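CutA1 (Shewanella, PDB 3AHP) is a trimeric, unusually stable member of the CutA1 family and probably contributes to tolerance of divalent metal ions. Local coordinates at residues 7-12 against 66-71; 19-24 against 76-81; 24-29 against 33-38; 61-64 against 70-73. One frame throughout, in Å; residues are numbered along the deposited sequence.

Contacts 1, 3 and 4 pack the sheet against helices 16-28 and 68-78 on one face of it, and contact 2 joins those helices. Contacts 1 and 4 have centres about 3 Å apart: Ile71 of helix 68-78 meets strand 6-13 in contact 1 and its neighbour 50-64 in contact 4. Contact 3, its centre about 9 Å from that of contact 4, sets helix 16-28 on strand 34-38, beside strand 50-64. The centre of contact 2 lies about 12 Å from those of contacts 1 and 4. Along the chain contact 3 is nested within the loops closed by contacts 1 and 2, and contact 4 follows it, so distant parts of the sequence share one core.

Contact 1 (7-12 against 66-71); sequences LLIFTT and TDYPAI
Tyr68 meets two aliphatic side chains of strand 6-13, Leu7 and Ile9, and all its dealings with them are apolar. The methyl CD1 of Ile9 comes up to the edge of the ring, close to its plane, 3.8 Å from Tyr68 CD1. Leu7 CD1 sits obliquely to the ring, 3.7 Å from Tyr68 CD1 and near Tyr68 CB; the two side chains cross at about a right angle. The same ring carbon thus serves both neighbours. Ile9 gains its reach from an extended chain, chi2 being 180°, and its CD1 also passes 4.2 Å from CG2 of Ile71, the residue one turn of the helix beyond Tyr68.

This is how a ferredoxin-like alpha/beta sandwich is closed: strand 6-13 runs between strands 50-64 and 86-94, and helix 68-78 lies across one face. Leu7 and Ile9 point to that helix, whereas Leu8 and Phe10 face the other way and pack against neighbouring subunits. Branched aliphatic residues suit the helix-facing positions because they fill the layer without polar groups to satisfy.

The polar interaction is made within the helix: Tyr68 OH is hydrogen-bonded to Glu72 OE2, which gives the hydroxyl a partner while the ring carbons serve the core. With an alanine in place of Tyr68, the methyls of Leu7 and Ile9 would probably lose the aromatic ring they pack against, and Glu72 its hydroxyl mate. Leu7 also touches Ile92 of the second subunit, and Tyr68 packs on Gly94 of that chain, so this edge of the core adjoins the trimer interface.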
loop_
_atom_site.group_PDB
_atom_site.type_symbol
_atom_site.label_atom_id
_atom_site.label_comp_id
_atom_site.label_asym_id
_atom_site.label_seq_id
_atom_site.Cartn_x
_atom_site.Cartn_y
_atom_site.Cartn_z
ATOM N N LEU B 7 -1.214 8.275 10.112
ATOM C CA LEU B 7 -1.130 6.889 9.680
ATOM C C LEU B 7 -1.712 6.659 8.304
ATOM O O LEU B 7 -2.632 7.337 7.884
ATOM C CB LEU B 7 -1.821 5.963 10.669
ATOM C CG LEU B 7 -1.426 6.057 12.137
ATOM C CD1 LEU B 7 -2.542 5.494 13.002
ATOM C CD2 LEU B 7 -0.089 5.362 12.399
ATOM N N LEU B 8 -1.180 5.647 7.629
ATOM C CA LEU B 8 -1.886 4.956 6.563
ATOM C C LEU B 8 -2.393 3.603 7.053
ATOM O O LEU B 8 -1.620 2.763 7.484
ATOM C CB LEU B 8 -0.947 4.776 5.373
ATOM C CG LEU B 8 -1.505 4.238 4.060
ATOM C CD1 LEU B 8 -2.631 5.106 3.590
ATOM C CD2 LEU B 8 -0.391 4.120 3.011
ATOM N N ILE B 9 -3.707 3.420 7.007
ATOM C CA ILE B 9 -4.351 2.183 7.452
ATOM C C ILE B 9 -4.817 1.359 6.265
ATOM O O ILE B 9 -5.425 1.891 5.330
ATOM C CB ILE B 9 -5.565 2.475 8.344
ATOM C CG1 ILE B 9 -5.101 3.119 9.648
ATOM C CG2 ILE B 9 -6.358 1.183 8.616
ATOM C CD1 ILE B 9 -6.238 3.454 10.605
ATOM N N PHE B 10 -4.512 0.065 6.295
ATOM C CA PHE B 10 -5.013 -0.855 5.273
ATOM C C PHE B 10 -6.054 -1.742 5.898
ATOM O O PHE B 10 -5.866 -2.254 7.001
ATOM C CB PHE B 10 -3.896 -1.736 4.698
ATOM C CG PHE B 10 -2.850 -0.983 3.958
ATOM C CD1 PHE B 10 -1.767 -0.429 4.632
ATOM C CD2 PHE B 10 -2.942 -0.815 2.588
ATOM C CE1 PHE B 10 -0.791 0.305 3.935
ATOM C CE2 PHE B 10 -1.976 -0.108 1.892
ATOM C CZ PHE B 10 -0.905 0.467 2.569
ATOM N N THR B 11 -7.120 -1.989 5.157
ATOM C CA THR B 11 -8.155 -2.899 5.615
ATOM C C THR B 11 -8.954 -3.388 4.422
ATOM O O THR B 11 -8.642 -3.076 3.300
ATOM C CB THR B 11 -9.074 -2.243 6.673
ATOM O OG1 THR B 11 -9.957 -3.228 7.207
ATOM C CG2 THR B 11 -9.889 -1.129 6.073
ATOM N N THR B 12 -10.008 -4.133 4.671
ATOM C CA THR B 12 -10.582 -4.978 3.645
ATOM C C THR B 12 -12.035 -5.179 4.015
ATOM O O THR B 12 -12.348 -5.232 5.184
ATOM C CB THR B 12 -9.849 -6.334 3.633
ATOM O OG1 THR B 12 -9.251 -6.562 2.350
ATOM C CG2 THR B 12 -10.783 -7.455 4.010
ATOM N N THR B 66 -3.945 10.295 16.108
ATOM C CA THR B 66 -4.678 10.673 17.296
ATOM C C THR B 66 -6.133 10.158 17.248
ATOM O O THR B 66 -6.660 9.671 18.235
ATOM C CB THR B 66 -4.555 12.204 17.505
ATOM O OG1 THR B 66 -4.415 12.475 18.888
ATOM C CG2 THR B 66 -5.719 12.995 16.914
ATOM N N ASP B 67 -6.720 10.147 16.055
ATOM C CA ASP B 67 -8.051 9.607 15.862
ATOM C C ASP B 67 -8.060 8.088 15.852
ATOM O O ASP B 67 -9.126 7.490 15.767
ATOM C CB ASP B 67 -8.657 10.089 14.543
ATOM C CG ASP B 67 -8.606 11.583 14.377
ATOM O OD1 ASP B 67 -9.078 12.316 15.269
ATOM O OD2 ASP B 67 -8.181 12.020 13.291
ATOM N N TYR B 68 -6.888 7.462 15.863
ATOM C CA TYR B 68 -6.809 6.038 15.552
ATOM C C TYR B 68 -7.800 5.194 16.357
ATOM O O TYR B 68 -8.565 4.418 15.772
ATOM C CB TYR B 68 -5.383 5.470 15.665
ATOM C CG TYR B 68 -5.351 3.967 15.516
ATOM C CD1 TYR B 68 -5.291 3.375 14.253
ATOM C CD2 TYR B 68 -5.547 3.134 16.625
ATOM C CE1 TYR B 68 -5.365 1.990 14.108
ATOM C CE2 TYR B 68 -5.631 1.747 16.492
ATOM C CZ TYR B 68 -5.535 1.182 15.233
ATOM O OH TYR B 68 -5.617 -0.181 15.097
ATOM N N PRO B 69 -7.828 5.368 17.693
ATOM C CA PRO B 69 -8.666 4.480 18.511
ATOM C C PRO B 69 -10.153 4.492 18.127
ATOM O O PRO B 69 -10.815 3.457 18.200
ATOM C CB PRO B 69 -8.446 5.010 19.932
ATOM C CG PRO B 69 -7.077 5.592 19.883
ATOM C CD PRO B 69 -7.006 6.256 18.535
ATOM N N ALA B 70 -10.648 5.634 17.661
ATOM C CA ALA B 70 -12.030 5.747 17.229
ATOM C C ALA B 70 -12.263 5.119 15.846
ATOM O O ALA B 70 -13.325 4.548 15.587
ATOM C CB ALA B 70 -12.479 7.209 17.247
ATOM N N ILE B 71 -11.283 5.256 14.955
ATOM C CA ILE B 71 -11.341 4.617 13.646
ATOM C C ILE B 71 -11.381 3.088 13.752
ATOM O O ILE B 71 -12.305 2.435 13.252
ATOM C CB ILE B 71 -10.190 5.072 12.760
ATOM C CG1 ILE B 71 -10.237 6.602 12.638
ATOM C CG2 ILE B 71 -10.270 4.398 11.373
ATOM C CD1 ILE B 71 -9.029 7.236 11.961
#

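Contact 2 (19-24 against 76-81); sequences ACRIAT and ITMHPY
Ile22 and Met78 lie alongside each other with their side chains running in opposite directions, each from its own helix. The closest pair is Ile22 CG1 and Met78 CB, 3.7 Å apart, so the base of the methionine rests on the middle of the isoleucine. Met78 then leaves its backbone nearly straight before bending at the thioether, chi3 59°, and this turn brings CE back to helix 16-28, 4.0 Å from Ile22 CG1. The methyl also lies over the backbone at Arg21 O, and it meets the aliphatic part of the arginine obliquely, 4.1 Å from Arg21 CG. An unbranched, flexible methionine can follow such a curved path, and a long arginine can lend its methylenes to the exposed border of the contact while its guanidinium group extends beyond them.

Helices 16-28 and 68-78 are the two helices of the ferredoxin-like fold, side by side on one face of the antiparallel sheet, and their meeting here is partly buried. Ile22 also reaches Cys13 of strand 6-13, tying helix 16-28 to the sheet. Further along the side chain, Ile22 CD1 stays near Met78 CB and reaches the end of helix 68-78, 4.2 Å from His79 N, where the chain leaves helical geometry. An alanine at Ile22 is likely to open a gap beside Met78 CB and leave the methionine side chain with less to hold it.

On the face of helix 16-28 turned from Met78, Thr24 OG1 donates to Cys20 O at 2.8 Å. That carbonyl also accepts the helical bond from Thr24 N, the two donors arriving from opposite faces of its plane.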
loop_
_atom_site.group_PDB
_atom_site.type_symbol
_atom_site.label_atom_id
_atom_site.label_comp_id
_atom_site.label_asym_id
_atom_site.label_seq_id
_atom_site.Cartn_x
_atom_site.Cartn_y
_atom_site.Cartn_z
ATOM N N ALA B 19 -17.807 -1.486 2.082
ATOM C CA ALA B 19 -16.664 -0.569 2.083
ATOM C C ALA B 19 -17.161 0.866 2.009
ATOM O O ALA B 19 -16.732 1.735 2.781
ATOM C CB ALA B 19 -15.736 -0.872 0.927
ATOM N N CYS B 20 -18.134 1.079 1.133
ATOM C CA CYS B 20 -18.749 2.368 0.971
ATOM C C CYS B 20 -19.442 2.865 2.231
ATOM O O CYS B 20 -19.345 4.033 2.583
ATOM C CB CYS B 20 -19.730 2.341 -0.183
ATOM S SG CYS B 20 -20.270 4.002 -0.616
ATOM N N ARG B 21 -20.181 1.982 2.879
ATOM C CA ARG B 21 -20.875 2.303 4.100
ATOM C C ARG B 21 -19.882 2.719 5.201
ATOM O O ARG B 21 -20.059 3.748 5.845
ATOM C CB ARG B 21 -21.728 1.103 4.515
ATOM C CG ARG B 21 -22.868 1.408 5.484
ATOM C CD ARG B 21 -24.001 0.358 5.390
ATOM N NE ARG B 21 -23.701 -0.883 6.119
ATOM C CZ ARG B 21 -23.714 -2.103 5.575
ATOM N NH1 ARG B 21 -24.015 -2.263 4.282
ATOM N NH2 ARG B 21 -23.413 -3.162 6.322
ATOM N N ILE B 22 -18.841 1.921 5.408
ATOM C CA ILE B 22 -17.802 2.242 6.368
ATOM C C ILE B 22 -17.012 3.484 5.965
ATOM O O ILE B 22 -16.824 4.380 6.783
ATOM C CB ILE B 22 -16.861 1.033 6.629
ATOM C CG1 ILE B 22 -17.673 -0.161 7.156
ATOM C CG2 ILE B 22 -15.750 1.404 7.618
ATOM C CD1 ILE B 22 -16.964 -1.510 7.110
ATOM N N ALA B 23 -16.560 3.560 4.715
ATOM C CA ALA B 23 -15.963 4.815 4.207
ATOM C C ALA B 23 -16.783 6.077 4.545
ATOM O O ALA B 23 -16.255 7.035 5.117
ATOM C CB ALA B 23 -15.730 4.739 2.696
ATOM N N THR B 24 -18.056 6.075 4.149
ATOM C CA THR B 24 -18.968 7.184 4.404
ATOM C C THR B 24 -19.026 7.552 5.899
ATOM O O THR B 24 -18.856 8.710 6.277
ATOM C CB THR B 24 -20.391 6.897 3.823
ATOM O OG1 THR B 24 -20.300 6.695 2.413
ATOM C CG2 THR B 24 -21.334 8.040 4.070
ATOM N N ILE B 76 -13.977 -1.730 13.057
ATOM C CA ILE B 76 -14.086 -3.093 13.560
ATOM C C ILE B 76 -15.545 -3.454 13.845
ATOM O O ILE B 76 -16.001 -4.519 13.443
ATOM C CB ILE B 76 -13.205 -3.324 14.825
ATOM C CG1 ILE B 76 -11.793 -3.768 14.438
ATOM C CG2 ILE B 76 -13.826 -4.374 15.735
ATOM C CD1 ILE B 76 -11.241 -3.072 13.214
ATOM N N THR B 77 -16.283 -2.562 14.506
ATOM C CA THR B 77 -17.685 -2.832 14.806
ATOM C C THR B 77 -18.677 -2.828 13.635
ATOM O O THR B 77 -19.654 -3.576 13.638
ATOM C CB THR B 77 -18.240 -2.093 16.079
ATOM O OG1 THR B 77 -19.458 -1.424 15.755
ATOM C CG2 THR B 77 -17.260 -1.120 16.666
ATOM N N MET B 78 -18.396 -2.039 12.606
ATOM C CA MET B 78 -19.211 -2.059 11.389
ATOM C C MET B 78 -18.918 -3.249 10.496
ATOM O O MET B 78 -19.750 -3.640 9.701
ATOM C CB MET B 78 -19.037 -0.767 10.594
ATOM C CG MET B 78 -19.490 0.455 11.350
ATOM S SD MET B 78 -19.617 1.946 10.351
ATOM C CE MET B 78 -20.802 1.464 9.074
ATOM N N HIS B 79 -17.703 -3.767 10.570
ATOM C CA HIS B 79 -17.304 -4.912 9.777
ATOM C C HIS B 79 -18.052 -6.170 10.221
ATOM O O HIS B 79 -18.276 -6.373 11.417
ATOM C CB HIS B 79 -15.798 -5.122 9.924
ATOM C CG HIS B 79 -15.196 -5.978 8.855
ATOM N ND1 HIS B 79 -14.461 -5.458 7.811
ATOM C CD2 HIS B 79 -15.200 -7.321 8.680
ATOM C CE1 HIS B 79 -14.025 -6.444 7.050
ATOM N NE2 HIS B 79 -14.458 -7.583 7.556
ATOM N N PRO B 80 -18.384 -7.049 9.260
ATOM C CA PRO B 80 -19.185 -8.215 9.633
ATOM C C PRO B 80 -18.389 -9.322 10.306
ATOM O O PRO B 80 -18.981 -10.111 11.040
ATOM C CB PRO B 80 -19.784 -8.713 8.309
ATOM C CG PRO B 80 -19.163 -7.931 7.228
ATOM C CD PRO B 80 -18.464 -6.731 7.823
ATOM N N TYR B 81 -17.075 -9.390 10.060
ATOM C CA TYR B 81 -16.227 -10.400 10.697
ATOM C C TYR B 81 -15.722 -9.950 12.076
ATOM O O TYR B 81 -15.415 -8.783 12.278
ATOM C CB TYR B 81 -15.008 -10.739 9.858
ATOM C CG TYR B 81 -15.238 -11.105 8.421
ATOM C CD1 TYR B 81 -14.231 -10.884 7.487
ATOM C CD2 TYR B 81 -16.394 -11.760 8.007
ATOM C CE1 TYR B 81 -14.385 -11.217 6.176
ATOM C CE2 TYR B 81 -16.559 -12.131 6.673
ATOM C CZ TYR B 81 -15.537 -11.856 5.763
ATOM O OH TYR B 81 -15.658 -12.159 4.418
#

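Contact 3 (24-29 against 33-38); sequences TALVEA and ACVQIG
Helix 24-28 and strand 34-38 run nearly antiparallel, at 166° between their directions, with their axes 8.4 Å apart at closest approach. The backbones come nearest at Val27 and Ala33, close to the short turn that joins the two elements. Val27 holds CG1 anti to its backbone N (chi1 159°), and the other branch, CG2, does the touching: it lies 4.0 Å from Ala33 O and 4.4 Å from Val35 CG2. One methyl therefore spans the start of the strand, brushing the backbone at Cys34 on the way. A beta-branched valine suits this spot, since its methyls sit close to the helix and pack against the start of the strand without reaching far.

Leu26 adds a second touch to Val35, this time from its CB, which stands 4.3 Å from Val35 CG2. Its longer branches carry on to Leu74 and Val75 of helix 68-78. Val35 is thus met from two neighbouring positions of the helix, and it packs on Met59 of strand 50-64 and on Ala23 as well.

Residues 34-38 also pair in antiparallel fashion with a strand of the third subunit, so the sheet runs on across the interface, and Val27 touches Tyr45 of that chain. A helix folded back on the strand that follows it, with strand 50-64 beside that strand in the sheet, is the second half of the first beta-alpha-beta unit of the ferredoxin-like fold, which begins with strand 6-13 and here ends at the edge where CutA1 subunits join.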
loop_
_atom_site.group_PDB
_atom_site.type_symbol
_atom_site.label_atom_id
_atom_site.label_comp_id
_atom_site.label_asym_id
_atom_site.label_seq_id
_atom_site.Cartn_x
_atom_site.Cartn_y
_atom_site.Cartn_z
ATOM N N THR B 24 -18.056 6.075 4.149
ATOM C CA THR B 24 -18.968 7.184 4.404
ATOM C C THR B 24 -19.026 7.552 5.899
ATOM O O THR B 24 -18.856 8.710 6.277
ATOM C CB THR B 24 -20.391 6.897 3.823
ATOM O OG1 THR B 24 -20.300 6.695 2.413
ATOM C CG2 THR B 24 -21.334 8.040 4.070
ATOM N N ALA B 25 -19.204 6.558 6.751
ATOM C CA ALA B 25 -19.231 6.810 8.172
ATOM C C ALA B 25 -17.938 7.512 8.596
ATOM O O ALA B 25 -17.948 8.588 9.196
ATOM C CB ALA B 25 -19.440 5.495 8.944
ATOM N N LEU B 26 -16.822 6.884 8.261
ATOM C CA LEU B 26 -15.509 7.409 8.578
ATOM C C LEU B 26 -15.393 8.861 8.148
ATOM O O LEU B 26 -14.934 9.707 8.911
ATOM C CB LEU B 26 -14.454 6.571 7.861
ATOM C CG LEU B 26 -13.541 5.725 8.738
ATOM C CD1 LEU B 26 -14.073 5.582 10.153
ATOM C CD2 LEU B 26 -13.307 4.397 8.085
ATOM N N VAL B 27 -15.812 9.149 6.923
ATOM C CA VAL B 27 -15.677 10.498 6.416
ATOM C C VAL B 27 -16.675 11.479 7.015
ATOM O O VAL B 27 -16.274 12.515 7.522
ATOM C CB VAL B 27 -15.534 10.568 4.867
ATOM C CG1 VAL B 27 -15.911 11.936 4.328
ATOM C CG2 VAL B 27 -14.103 10.264 4.480
ATOM N N GLU B 28 -17.938 11.093 7.130
ATOM C CA GLU B 28 -18.861 11.964 7.850
ATOM C C GLU B 28 -18.701 12.167 9.351
ATOM O O GLU B 28 -19.054 13.215 9.862
ATOM C CB GLU B 28 -20.300 12.021 7.304
ATOM C CG GLU B 28 -21.135 10.771 7.336
ATOM C CD GLU B 28 -22.617 11.070 7.030
ATOM O OE1 GLU B 28 -22.988 12.265 6.961
ATOM O OE2 GLU B 28 -23.417 10.121 6.859
ATOM N N ALA B 29 -17.976 11.275 10.007
ATOM C CA ALA B 29 -17.600 11.478 11.408
ATOM C C ALA B 29 -16.366 12.346 11.496
ATOM O O ALA B 29 -15.890 12.657 12.587
ATOM C CB ALA B 29 -17.356 10.135 12.109
ATOM N N ALA B 33 -9.811 11.952 6.860
ATOM C CA ALA B 33 -9.958 13.008 5.866
ATOM C C ALA B 33 -10.360 12.380 4.558
ATOM O O ALA B 33 -11.223 12.913 3.851
ATOM C CB ALA B 33 -8.665 13.794 5.703
ATOM N N CYS B 34 -9.764 11.222 4.271
ATOM C CA CYS B 34 -9.965 10.545 2.998
ATOM C C CYS B 34 -9.831 9.033 3.090
ATOM O O CYS B 34 -8.939 8.504 3.780
ATOM C CB CYS B 34 -8.995 11.055 1.941
ATOM S SG CYS B 34 -9.075 10.091 0.416
ATOM N N VAL B 35 -10.675 8.360 2.307
ATOM C CA VAL B 35 -10.701 6.914 2.252
ATOM C C VAL B 35 -10.778 6.414 0.816
ATOM O O VAL B 35 -11.607 6.861 0.024
ATOM C CB VAL B 35 -11.876 6.319 3.080
ATOM C CG1 VAL B 35 -11.975 4.820 2.859
ATOM C CG2 VAL B 35 -11.704 6.623 4.551
ATOM N N GLN B 36 -9.957 5.420 0.513
ATOM C CA GLN B 36 -9.822 4.910 -0.846
ATOM C C GLN B 36 -10.316 3.476 -0.881
ATOM O O GLN B 36 -9.903 2.648 -0.078
ATOM C CB GLN B 36 -8.350 4.983 -1.266
ATOM C CG GLN B 36 -8.039 4.611 -2.709
ATOM C CD GLN B 36 -6.530 4.563 -2.982
ATOM O OE1 GLN B 36 -5.847 5.586 -2.943
ATOM N NE2 GLN B 36 -6.002 3.357 -3.188
ATOM N N ILE B 37 -11.268 3.217 -1.761
ATOM C CA ILE B 37 -11.757 1.877 -1.985
ATOM C C ILE B 37 -11.295 1.415 -3.345
ATOM O O ILE B 37 -11.715 1.961 -4.363
ATOM C CB ILE B 37 -13.295 1.838 -1.993
ATOM C CG1 ILE B 37 -13.875 2.448 -0.710
ATOM C CG2 ILE B 37 -13.797 0.417 -2.272
ATOM C CD1 ILE B 37 -15.403 2.684 -0.779
ATOM N N GLY B 38 -10.441 0.400 -3.368
ATOM C CA GLY B 38 -9.999 -0.192 -4.626
ATOM C C GLY B 38 -10.988 -1.190 -5.201
ATOM O O GLY B 38 -11.934 -1.618 -4.533
#

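Contact 4 (61-64 against 70-73); sequences IKCM and AIEQ
Ile61 opens the contact by extending its CD1 to the CG2 branch of Ile71, 4.3 Å away. The two isoleucines meet methyl to methyl. Ile61 is also sheltered by Val35 on one neighbouring strand and by Ile9 on the other, a place where a branched aliphatic chain fills the interior well.

Lys62 turns its side chain to the other face of the sheet. There Lys62 NZ forms a salt bridge with Glu85 OE2 of the third subunit, so this position serves the trimer while those on either side of it serve the core.

Strand 50-64 leads through a short connection into helix 68-78, and the chain then returns to the sheet as strand 86-94. This is the second beta-alpha-beta crossover of the ferredoxin-like fold, with strand 6-13 lying between the two strands it links. The helix must therefore settle on the strand it has just left, and Ile71, one of its early residues, lies over Cys63.

Cys63 carries the closer touch: its CB is 3.5 Å from Ile71 CD1, and SG is 3.6 Å from the same methyl. With SG set between the backbone N and the carbonyl carbon, chi1 75°, the sulfur lies alongside the isoleucine tip, so one methyl is met by both atoms of the short side chain. A small, weakly polar cysteine fits against the isoleucine without demanding a polar partner. Met64, the last residue, leads away from the helix and packs on Ile102 and Lys103 of helix 96-105.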
loop_
_atom_site.group_PDB
_atom_site.type_symbol
_atom_site.label_atom_id
_atom_site.label_comp_id
_atom_site.label_asym_id
_atom_site.label_seq_id
_atom_site.Cartn_x
_atom_site.Cartn_y
_atom_site.Cartn_z
ATOM N N ILE B 61 -7.058 4.055 4.478
ATOM C CA ILE B 61 -7.532 5.175 5.304
ATOM C C ILE B 61 -6.388 6.123 5.652
ATOM O O ILE B 61 -5.355 5.698 6.165
ATOM C CB ILE B 61 -8.178 4.705 6.635
ATOM C CG1 ILE B 61 -9.389 3.795 6.375
ATOM C CG2 ILE B 61 -8.575 5.905 7.469
ATOM C CD1 ILE B 61 -9.642 2.761 7.476
ATOM N N LYS B 62 -6.570 7.409 5.390
ATOM C CA LYS B 62 -5.553 8.354 5.786
ATOM C C LYS B 62 -6.058 9.235 6.900
ATOM O O LYS B 62 -7.146 9.813 6.803
ATOM C CB LYS B 62 -5.050 9.162 4.591
ATOM C CG LYS B 62 -4.360 8.301 3.540
ATOM C CD LYS B 62 -4.759 8.719 2.142
ATOM C CE LYS B 62 -5.840 7.829 1.562
ATOM N NZ LYS B 62 -5.269 6.957 0.483
ATOM N N CYS B 63 -5.286 9.296 7.981
ATOM C CA CYS B 63 -5.773 9.846 9.225
ATOM C C CYS B 63 -4.671 10.314 10.160
ATOM O O CYS B 63 -3.502 9.984 9.983
ATOM C CB CYS B 63 -6.623 8.801 9.939
ATOM S SG CYS B 63 -5.674 7.489 10.692
ATOM N N MET B 64 -5.078 11.046 11.192
ATOM C CA MET B 64 -4.225 11.360 12.338
ATOM C C MET B 64 -4.127 10.207 13.335
ATOM O O MET B 64 -5.121 9.614 13.732
ATOM C CB MET B 64 -4.773 12.587 13.050
ATOM C CG MET B 64 -4.957 13.781 12.136
ATOM S SD MET B 64 -3.397 14.528 11.627
ATOM C CE MET B 64 -2.598 14.792 13.216
ATOM N N ALA B 70 -10.648 5.634 17.661
ATOM C CA ALA B 70 -12.030 5.747 17.229
ATOM C C ALA B 70 -12.263 5.119 15.846
ATOM O O ALA B 70 -13.325 4.548 15.587
ATOM C CB ALA B 70 -12.479 7.209 17.247
ATOM N N ILE B 71 -11.283 5.256 14.955
ATOM C CA ILE B 71 -11.341 4.617 13.646
ATOM C C ILE B 71 -11.381 3.088 13.752
ATOM O O ILE B 71 -12.305 2.435 13.252
ATOM C CB ILE B 71 -10.190 5.072 12.760
ATOM C CG1 ILE B 71 -10.237 6.602 12.638
ATOM C CG2 ILE B 71 -10.270 4.398 11.373
ATOM C CD1 ILE B 71 -9.029 7.236 11.961
ATOM N N GLU B 72 -10.448 2.537 14.513
ATOM C CA GLU B 72 -10.468 1.119 14.780
ATOM C C GLU B 72 -11.811 0.683 15.351
ATOM O O GLU B 72 -12.403 -0.300 14.895
ATOM C CB GLU B 72 -9.379 0.762 15.762
ATOM C CG GLU B 72 -9.426 -0.672 16.143
ATOM C CD GLU B 72 -8.340 -1.036 17.091
ATOM O OE1 GLU B 72 -8.630 -1.063 18.303
ATOM O OE2 GLU B 72 -7.190 -1.246 16.629
ATOM N N GLN B 73 -12.248 1.374 16.402
ATOM C CA GLN B 73 -13.523 1.087 17.027
ATOM C C GLN B 73 -14.669 1.105 16.018
ATOM O O GLN B 73 -15.360 0.118 15.851
ATOM C CB GLN B 73 -13.785 2.054 18.187
ATOM C CG GLN B 73 -14.819 1.550 19.197
ATOM C CD GLN B 73 -14.562 0.108 19.618
ATOM O OE1 GLN B 73 -15.227 -0.814 19.144
ATOM N NE2 GLN B 73 -13.547 -0.096 20.446
#